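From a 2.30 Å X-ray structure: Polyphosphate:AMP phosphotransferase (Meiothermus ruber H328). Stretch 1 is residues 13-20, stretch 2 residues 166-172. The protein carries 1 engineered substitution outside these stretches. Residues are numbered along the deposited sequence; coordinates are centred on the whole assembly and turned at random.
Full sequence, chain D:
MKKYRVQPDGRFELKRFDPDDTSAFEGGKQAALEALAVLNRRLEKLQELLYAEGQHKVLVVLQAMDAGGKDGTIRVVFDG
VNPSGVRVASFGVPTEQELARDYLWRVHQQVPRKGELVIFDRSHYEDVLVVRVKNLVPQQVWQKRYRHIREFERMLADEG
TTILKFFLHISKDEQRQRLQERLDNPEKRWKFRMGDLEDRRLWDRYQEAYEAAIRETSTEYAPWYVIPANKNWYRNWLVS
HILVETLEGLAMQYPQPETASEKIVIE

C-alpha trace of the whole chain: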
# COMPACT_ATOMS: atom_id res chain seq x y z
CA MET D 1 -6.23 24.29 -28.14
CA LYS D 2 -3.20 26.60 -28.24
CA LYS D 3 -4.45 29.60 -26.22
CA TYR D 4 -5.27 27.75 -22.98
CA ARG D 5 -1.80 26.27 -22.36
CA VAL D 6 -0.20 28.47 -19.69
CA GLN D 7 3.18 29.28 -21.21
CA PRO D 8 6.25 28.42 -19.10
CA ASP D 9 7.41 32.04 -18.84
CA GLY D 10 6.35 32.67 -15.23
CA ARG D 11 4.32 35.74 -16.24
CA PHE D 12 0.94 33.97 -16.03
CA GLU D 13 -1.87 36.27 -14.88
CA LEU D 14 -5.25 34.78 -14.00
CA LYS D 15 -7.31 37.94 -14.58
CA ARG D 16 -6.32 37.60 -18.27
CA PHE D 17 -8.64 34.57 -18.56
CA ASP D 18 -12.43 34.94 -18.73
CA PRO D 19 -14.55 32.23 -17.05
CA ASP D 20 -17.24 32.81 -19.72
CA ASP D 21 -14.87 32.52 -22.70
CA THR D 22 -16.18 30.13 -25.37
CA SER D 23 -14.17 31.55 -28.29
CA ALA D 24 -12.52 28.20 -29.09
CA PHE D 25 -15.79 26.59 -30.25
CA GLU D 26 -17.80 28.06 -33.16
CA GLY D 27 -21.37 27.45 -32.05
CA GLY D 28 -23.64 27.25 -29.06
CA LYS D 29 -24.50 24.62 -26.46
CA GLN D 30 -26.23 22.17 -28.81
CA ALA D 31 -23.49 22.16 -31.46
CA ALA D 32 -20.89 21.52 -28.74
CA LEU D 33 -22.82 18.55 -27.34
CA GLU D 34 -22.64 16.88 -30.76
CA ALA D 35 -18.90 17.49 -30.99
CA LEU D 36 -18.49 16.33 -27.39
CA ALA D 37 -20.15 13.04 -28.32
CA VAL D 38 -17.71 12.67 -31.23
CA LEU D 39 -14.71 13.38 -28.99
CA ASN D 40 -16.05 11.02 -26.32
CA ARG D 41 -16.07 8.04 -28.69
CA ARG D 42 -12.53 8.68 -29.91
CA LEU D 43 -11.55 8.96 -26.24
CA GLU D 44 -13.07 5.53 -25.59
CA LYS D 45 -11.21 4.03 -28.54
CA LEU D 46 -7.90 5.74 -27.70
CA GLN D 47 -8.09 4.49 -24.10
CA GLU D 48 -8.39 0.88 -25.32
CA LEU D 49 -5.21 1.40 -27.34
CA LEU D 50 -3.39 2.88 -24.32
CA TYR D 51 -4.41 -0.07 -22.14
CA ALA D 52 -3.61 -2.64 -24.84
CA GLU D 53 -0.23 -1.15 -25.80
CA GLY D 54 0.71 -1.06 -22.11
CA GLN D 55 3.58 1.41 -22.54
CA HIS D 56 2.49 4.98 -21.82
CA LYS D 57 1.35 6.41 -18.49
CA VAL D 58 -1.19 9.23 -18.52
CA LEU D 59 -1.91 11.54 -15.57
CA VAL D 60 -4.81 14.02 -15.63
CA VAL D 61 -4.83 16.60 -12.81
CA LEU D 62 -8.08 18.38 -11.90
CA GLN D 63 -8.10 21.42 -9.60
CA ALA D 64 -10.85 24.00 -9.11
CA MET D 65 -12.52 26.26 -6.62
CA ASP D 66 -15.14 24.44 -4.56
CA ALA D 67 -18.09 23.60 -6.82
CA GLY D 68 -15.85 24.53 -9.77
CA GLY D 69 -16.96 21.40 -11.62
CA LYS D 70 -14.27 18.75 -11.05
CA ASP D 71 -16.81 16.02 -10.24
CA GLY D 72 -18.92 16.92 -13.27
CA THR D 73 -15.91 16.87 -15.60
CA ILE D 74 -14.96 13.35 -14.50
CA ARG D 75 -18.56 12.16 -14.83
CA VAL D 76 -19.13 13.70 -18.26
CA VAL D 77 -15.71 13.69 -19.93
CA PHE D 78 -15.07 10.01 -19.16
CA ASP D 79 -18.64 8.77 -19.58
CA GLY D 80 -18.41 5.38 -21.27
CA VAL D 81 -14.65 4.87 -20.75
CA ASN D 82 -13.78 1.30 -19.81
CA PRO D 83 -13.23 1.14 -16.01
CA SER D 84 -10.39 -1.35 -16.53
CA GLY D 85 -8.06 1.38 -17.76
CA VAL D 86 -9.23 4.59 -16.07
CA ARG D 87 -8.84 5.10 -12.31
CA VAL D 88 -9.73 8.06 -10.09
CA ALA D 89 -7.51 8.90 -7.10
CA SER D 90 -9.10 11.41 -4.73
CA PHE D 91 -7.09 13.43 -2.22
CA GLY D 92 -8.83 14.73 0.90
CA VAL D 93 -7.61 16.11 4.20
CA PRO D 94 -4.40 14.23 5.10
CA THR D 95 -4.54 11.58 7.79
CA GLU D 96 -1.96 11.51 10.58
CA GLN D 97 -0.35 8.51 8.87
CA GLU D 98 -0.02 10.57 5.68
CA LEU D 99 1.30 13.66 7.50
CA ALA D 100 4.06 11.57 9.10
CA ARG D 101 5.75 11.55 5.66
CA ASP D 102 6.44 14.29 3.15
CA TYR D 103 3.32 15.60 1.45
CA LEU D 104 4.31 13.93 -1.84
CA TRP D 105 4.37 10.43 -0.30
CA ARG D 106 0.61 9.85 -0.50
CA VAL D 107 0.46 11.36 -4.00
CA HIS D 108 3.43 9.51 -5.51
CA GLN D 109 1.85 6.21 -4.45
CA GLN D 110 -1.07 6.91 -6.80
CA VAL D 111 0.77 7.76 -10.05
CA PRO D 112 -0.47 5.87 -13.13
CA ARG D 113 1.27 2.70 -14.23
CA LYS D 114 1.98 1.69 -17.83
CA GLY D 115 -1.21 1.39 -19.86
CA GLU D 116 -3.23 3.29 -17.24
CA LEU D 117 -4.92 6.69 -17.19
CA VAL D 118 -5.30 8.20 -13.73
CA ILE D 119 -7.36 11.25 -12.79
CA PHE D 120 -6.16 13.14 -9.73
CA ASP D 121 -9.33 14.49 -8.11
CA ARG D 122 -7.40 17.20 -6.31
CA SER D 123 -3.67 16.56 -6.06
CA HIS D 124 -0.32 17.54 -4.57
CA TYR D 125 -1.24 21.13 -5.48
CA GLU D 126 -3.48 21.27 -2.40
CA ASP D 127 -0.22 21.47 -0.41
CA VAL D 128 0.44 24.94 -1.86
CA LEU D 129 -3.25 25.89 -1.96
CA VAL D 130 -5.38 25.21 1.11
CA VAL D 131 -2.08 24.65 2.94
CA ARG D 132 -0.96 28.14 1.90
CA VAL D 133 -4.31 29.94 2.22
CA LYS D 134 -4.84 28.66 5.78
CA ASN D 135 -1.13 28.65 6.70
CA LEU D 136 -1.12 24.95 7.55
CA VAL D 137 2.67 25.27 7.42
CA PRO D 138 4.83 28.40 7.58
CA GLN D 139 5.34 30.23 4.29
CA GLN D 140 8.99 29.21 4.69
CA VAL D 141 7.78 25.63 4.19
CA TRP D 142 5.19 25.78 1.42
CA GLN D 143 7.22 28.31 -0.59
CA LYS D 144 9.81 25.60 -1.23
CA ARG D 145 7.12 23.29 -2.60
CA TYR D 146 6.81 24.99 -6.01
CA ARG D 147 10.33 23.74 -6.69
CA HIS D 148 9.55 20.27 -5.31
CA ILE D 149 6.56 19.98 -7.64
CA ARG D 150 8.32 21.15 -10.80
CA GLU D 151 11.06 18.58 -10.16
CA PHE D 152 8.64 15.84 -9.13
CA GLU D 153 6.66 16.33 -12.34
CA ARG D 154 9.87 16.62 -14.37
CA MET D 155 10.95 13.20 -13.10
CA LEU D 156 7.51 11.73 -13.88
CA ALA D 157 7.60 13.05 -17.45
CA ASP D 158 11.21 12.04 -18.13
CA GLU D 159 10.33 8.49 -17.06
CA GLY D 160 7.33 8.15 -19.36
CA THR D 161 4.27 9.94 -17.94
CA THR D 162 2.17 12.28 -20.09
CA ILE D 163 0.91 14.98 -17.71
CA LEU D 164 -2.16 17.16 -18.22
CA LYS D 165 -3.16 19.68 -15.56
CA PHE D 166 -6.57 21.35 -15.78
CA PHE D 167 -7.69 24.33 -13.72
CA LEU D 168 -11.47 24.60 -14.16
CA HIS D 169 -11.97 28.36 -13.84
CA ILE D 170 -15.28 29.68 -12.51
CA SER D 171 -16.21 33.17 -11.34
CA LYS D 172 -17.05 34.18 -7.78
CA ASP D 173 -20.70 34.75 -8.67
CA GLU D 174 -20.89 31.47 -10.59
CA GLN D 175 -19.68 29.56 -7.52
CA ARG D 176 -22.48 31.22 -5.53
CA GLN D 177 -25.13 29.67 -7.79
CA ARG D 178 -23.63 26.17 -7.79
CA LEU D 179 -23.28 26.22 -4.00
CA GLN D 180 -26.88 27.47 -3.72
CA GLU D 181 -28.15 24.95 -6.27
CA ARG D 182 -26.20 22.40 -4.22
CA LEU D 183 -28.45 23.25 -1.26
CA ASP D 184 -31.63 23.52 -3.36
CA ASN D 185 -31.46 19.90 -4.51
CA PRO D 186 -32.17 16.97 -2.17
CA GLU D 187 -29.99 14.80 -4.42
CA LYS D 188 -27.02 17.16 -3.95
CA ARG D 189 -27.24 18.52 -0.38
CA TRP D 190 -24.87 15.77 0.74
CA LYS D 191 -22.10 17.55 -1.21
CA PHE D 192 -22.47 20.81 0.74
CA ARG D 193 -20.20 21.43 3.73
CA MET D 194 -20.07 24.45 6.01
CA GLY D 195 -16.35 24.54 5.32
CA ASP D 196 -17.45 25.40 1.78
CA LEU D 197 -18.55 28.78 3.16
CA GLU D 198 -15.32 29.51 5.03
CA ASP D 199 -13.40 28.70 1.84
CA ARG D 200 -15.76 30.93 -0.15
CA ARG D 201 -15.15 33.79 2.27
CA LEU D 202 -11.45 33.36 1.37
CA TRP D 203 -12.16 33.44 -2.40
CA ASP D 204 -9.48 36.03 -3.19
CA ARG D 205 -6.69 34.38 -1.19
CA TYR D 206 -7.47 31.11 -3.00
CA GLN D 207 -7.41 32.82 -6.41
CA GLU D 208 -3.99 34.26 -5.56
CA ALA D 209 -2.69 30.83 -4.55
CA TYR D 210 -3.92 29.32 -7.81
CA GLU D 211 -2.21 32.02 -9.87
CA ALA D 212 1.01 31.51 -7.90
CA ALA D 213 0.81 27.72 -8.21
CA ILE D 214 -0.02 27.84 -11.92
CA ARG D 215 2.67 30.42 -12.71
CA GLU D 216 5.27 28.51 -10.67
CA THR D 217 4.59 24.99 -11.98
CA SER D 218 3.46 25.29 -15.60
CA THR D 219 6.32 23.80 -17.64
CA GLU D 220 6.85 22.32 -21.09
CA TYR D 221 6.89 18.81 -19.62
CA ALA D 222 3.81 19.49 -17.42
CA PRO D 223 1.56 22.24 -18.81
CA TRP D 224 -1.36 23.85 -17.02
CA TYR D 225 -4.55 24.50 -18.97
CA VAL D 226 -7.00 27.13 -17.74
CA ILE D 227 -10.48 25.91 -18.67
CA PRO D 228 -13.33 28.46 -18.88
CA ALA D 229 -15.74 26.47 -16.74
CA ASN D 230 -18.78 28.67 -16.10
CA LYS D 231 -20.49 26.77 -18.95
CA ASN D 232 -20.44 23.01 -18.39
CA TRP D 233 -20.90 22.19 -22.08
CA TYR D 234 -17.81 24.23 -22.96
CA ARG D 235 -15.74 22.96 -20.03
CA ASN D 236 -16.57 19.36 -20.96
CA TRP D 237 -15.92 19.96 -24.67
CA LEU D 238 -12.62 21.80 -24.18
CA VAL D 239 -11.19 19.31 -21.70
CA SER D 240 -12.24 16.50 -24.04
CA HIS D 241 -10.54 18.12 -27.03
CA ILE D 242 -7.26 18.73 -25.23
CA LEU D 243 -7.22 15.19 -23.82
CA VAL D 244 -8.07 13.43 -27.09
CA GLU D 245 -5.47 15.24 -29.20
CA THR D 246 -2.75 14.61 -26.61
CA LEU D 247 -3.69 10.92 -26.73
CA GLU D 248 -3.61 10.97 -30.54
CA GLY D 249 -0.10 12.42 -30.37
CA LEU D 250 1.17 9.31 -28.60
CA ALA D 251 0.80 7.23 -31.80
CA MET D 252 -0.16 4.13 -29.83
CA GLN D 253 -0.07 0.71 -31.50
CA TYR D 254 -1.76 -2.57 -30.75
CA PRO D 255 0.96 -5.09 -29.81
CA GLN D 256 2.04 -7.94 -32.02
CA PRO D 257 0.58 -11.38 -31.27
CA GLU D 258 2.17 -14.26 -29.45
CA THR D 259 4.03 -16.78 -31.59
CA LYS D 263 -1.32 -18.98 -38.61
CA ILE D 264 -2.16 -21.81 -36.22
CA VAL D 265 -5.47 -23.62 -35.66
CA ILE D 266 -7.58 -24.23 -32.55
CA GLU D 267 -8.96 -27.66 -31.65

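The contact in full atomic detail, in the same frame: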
# COMPACT_ATOMS: atom_id res chain seq x y z
N GLU D 13 -0.96 35.43 -15.65
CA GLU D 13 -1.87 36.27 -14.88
C GLU D 13 -3.29 35.75 -15.06
O GLU D 13 -3.78 35.65 -16.19
CB GLU D 13 -1.75 37.74 -15.30
CG GLU D 13 -0.46 38.38 -14.82
CD GLU D 13 -0.42 39.88 -15.01
OE1 GLU D 13 -1.33 40.42 -15.67
OE2 GLU D 13 0.52 40.52 -14.49
N LEU D 14 -3.95 35.43 -13.95
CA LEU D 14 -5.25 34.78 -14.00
C LEU D 14 -6.33 35.71 -14.53
O LEU D 14 -7.20 35.28 -15.30
CB LEU D 14 -5.61 34.25 -12.61
CG LEU D 14 -6.89 33.43 -12.46
CD1 LEU D 14 -6.92 32.30 -13.48
CD2 LEU D 14 -6.98 32.88 -11.05
N LYS D 15 -6.30 36.98 -14.13
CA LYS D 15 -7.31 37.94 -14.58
C LYS D 15 -7.34 38.10 -16.09
O LYS D 15 -8.29 38.69 -16.62
CB LYS D 15 -7.08 39.30 -13.92
CG LYS D 15 -5.72 39.91 -14.20
CD LYS D 15 -5.47 41.14 -13.33
CE LYS D 15 -4.06 41.68 -13.53
NZ LYS D 15 -3.75 42.80 -12.60
N ARG D 16 -6.33 37.58 -16.81
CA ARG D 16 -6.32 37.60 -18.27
C ARG D 16 -7.03 36.40 -18.88
O ARG D 16 -6.84 36.11 -20.06
CB ARG D 16 -4.88 37.68 -18.78
CG ARG D 16 -4.18 38.99 -18.41
CD ARG D 16 -2.79 39.09 -19.02
NE ARG D 16 -2.16 40.37 -18.70
CZ ARG D 16 -0.92 40.71 -19.04
NH1 ARG D 16 -0.16 39.86 -19.71
NH2 ARG D 16 -0.44 41.90 -18.70
N PHE D 17 -7.86 35.71 -18.09
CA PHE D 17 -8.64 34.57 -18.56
C PHE D 17 -10.08 34.76 -18.08
O PHE D 17 -10.31 35.00 -16.89
CB PHE D 17 -8.07 33.24 -18.05
CG PHE D 17 -6.74 32.88 -18.66
CD1 PHE D 17 -5.57 33.41 -18.16
CD2 PHE D 17 -6.67 32.01 -19.74
CE1 PHE D 17 -4.34 33.08 -18.72
CE2 PHE D 17 -5.45 31.68 -20.31
CZ PHE D 17 -4.29 32.21 -19.80
N ASP D 18 -11.02 34.65 -19.01
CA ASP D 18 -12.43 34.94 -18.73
C ASP D 18 -13.19 33.65 -18.48
O ASP D 18 -13.23 32.79 -19.37
CB ASP D 18 -13.05 35.70 -19.89
CG ASP D 18 -14.46 36.16 -19.60
OD1 ASP D 18 -14.73 36.62 -18.47
OD2 ASP D 18 -15.31 36.05 -20.51
N PRO D 19 -13.81 33.48 -17.31
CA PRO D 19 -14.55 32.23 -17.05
C PRO D 19 -15.67 31.96 -18.05
O PRO D 19 -16.08 30.80 -18.19
CB PRO D 19 -15.12 32.45 -15.64
CG PRO D 19 -14.20 33.45 -15.01
CD PRO D 19 -13.78 34.36 -16.13
N ASP D 20 -16.16 32.98 -18.75
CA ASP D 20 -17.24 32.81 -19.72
C ASP D 20 -16.74 32.68 -21.15
O ASP D 20 -17.55 32.58 -22.07
CB ASP D 20 -18.22 33.98 -19.62
CG ASP D 20 -19.16 33.84 -18.44
OD1 ASP D 20 -19.78 32.76 -18.31
OD2 ASP D 20 -19.27 34.79 -17.64
N PHE D 166 -5.43 20.52 -15.43
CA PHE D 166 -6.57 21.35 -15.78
C PHE D 166 -7.01 22.14 -14.56
O PHE D 166 -7.31 21.55 -13.51
CB PHE D 166 -7.74 20.49 -16.30
CG PHE D 166 -7.45 19.78 -17.59
CD1 PHE D 166 -7.51 20.46 -18.80
CD2 PHE D 166 -7.11 18.44 -17.59
CE1 PHE D 166 -7.25 19.80 -19.99
CE2 PHE D 166 -6.84 17.78 -18.78
CZ PHE D 166 -6.92 18.46 -19.99
N PHE D 167 -7.02 23.46 -14.68
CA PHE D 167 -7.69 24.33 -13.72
C PHE D 167 -9.04 24.71 -14.32
O PHE D 167 -9.10 25.42 -15.33
CB PHE D 167 -6.85 25.56 -13.40
CG PHE D 167 -7.49 26.50 -12.41
CD1 PHE D 167 -7.81 26.07 -11.13
CD2 PHE D 167 -7.79 27.80 -12.77
CE1 PHE D 167 -8.40 26.93 -10.22
CE2 PHE D 167 -8.39 28.67 -11.87
CZ PHE D 167 -8.69 28.23 -10.59
N LEU D 168 -10.13 24.22 -13.73
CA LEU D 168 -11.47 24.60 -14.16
C LEU D 168 -11.82 25.93 -13.50
O LEU D 168 -11.98 26.01 -12.27
CB LEU D 168 -12.49 23.52 -13.82
CG LEU D 168 -12.12 22.09 -14.21
CD1 LEU D 168 -13.21 21.12 -13.77
CD2 LEU D 168 -11.84 21.97 -15.70
N HIS D 169 -11.96 26.98 -14.31
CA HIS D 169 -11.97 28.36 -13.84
C HIS D 169 -13.40 28.90 -13.85
O HIS D 169 -13.99 29.13 -14.91
CB HIS D 169 -11.07 29.22 -14.73
CG HIS D 169 -10.88 30.62 -14.24
ND1 HIS D 169 -10.84 30.94 -12.89
CD2 HIS D 169 -10.73 31.79 -14.91
CE1 HIS D 169 -10.66 32.24 -12.76
NE2 HIS D 169 -10.59 32.78 -13.96
N ILE D 170 -13.96 29.09 -12.66
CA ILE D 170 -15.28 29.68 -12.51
C ILE D 170 -15.14 31.03 -11.81
O ILE D 170 -14.14 31.32 -11.14
CB ILE D 170 -16.27 28.78 -11.75
CG1 ILE D 170 -15.79 28.55 -10.31
CG2 ILE D 170 -16.46 27.45 -12.48
CD1 ILE D 170 -16.85 27.99 -9.39
N SER D 171 -16.16 31.86 -11.97
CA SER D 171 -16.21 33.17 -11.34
C SER D 171 -16.76 33.08 -9.92
O SER D 171 -17.37 32.08 -9.52
CB SER D 171 -17.08 34.11 -12.17
OG SER D 171 -18.42 33.64 -12.19
N LYS D 172 -16.57 34.16 -9.16
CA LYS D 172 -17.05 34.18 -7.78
C LYS D 172 -18.57 34.10 -7.73
O LYS D 172 -19.14 33.41 -6.87
CB LYS D 172 -16.56 35.43 -7.06
CG LYS D 172 -16.91 35.46 -5.59
CD LYS D 172 -16.35 36.68 -4.88
CE LYS D 172 -16.74 36.68 -3.41
NZ LYS D 172 -16.00 37.71 -2.62

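The imidazole of His169 is held between two aliphatic groups, one on each face, and no hydrogen bond crosses between the stretches. On one side, Leu14 CD1 lies 3.9 Å from the centroid of the His169 ring and only 17° off the ring normal; on the opposite side, Pro19 CG lies 4.1 Å from the same centroid, 26° off the normal. Both offsets are small enough to place the carbons over the ring rather than beside it, so each contact qualifies as a CH-pi interaction. The closest side-chain pairs agree: Leu14 CD1 to His169 NE2 is 3.7 Å, and Pro19 CG to His169 NE2 is 3.8 Å.

The third approach to the ring comes at its edge. Phe17 O lies near the imidazole plane, 3.7 Å from His169 NE2, a separation too long to be counted as a hydrogen bond. The side chain of Phe17 adds little: its CA-to-CB bond points toward the second stretch, but the end of the ring leads away, leaving CB as the near atom, 4.4 Å from His169 CD2.

The backbone of the first stretch explains how Leu14 and Pro19 can reach opposite faces. Leu14 and Lys15 form a short 3-10 segment, and the chain then turns, with Phe17 N donating to Leu14 O at 2.9 Å and Arg16 N to Glu13 O at 3.3 Å. Beyond the turn, the chain runs past the imidazole edge at Phe17 and arrives at Pro19 on the far face. On the outer side of this turn, Arg16 NE and Glu13 OE1 form a salt bridge at 3.1 Å, but the oxygen lies well out of the guanidinium plane, so the pairing is one of charge without a directed N-H.

The second stretch presents alternate strand residues to this surface. Phe167 and His169 point toward the first stretch, whereas Ile170, just past the strand, points away. Leu14 CD1 therefore also meets Phe167 CE2, at 4.2 Å, an apolar contact that approaches the phenyl ring obliquely.

Pro19 also packs along the backbone at the end of the strand and just beyond it. Its CB is 3.6 Å from His169 O and 3.9 Å from Ser171 N, while Pro19 CG comes within 4.1 Å of Ser171 CB. Ser171 itself, with chi1 in the p well, occupies the N-cap position and caps a backbone nitrogen just past the stretch. In all, 291 Å² is buried, with His169 and Pro19 the two residues most covered.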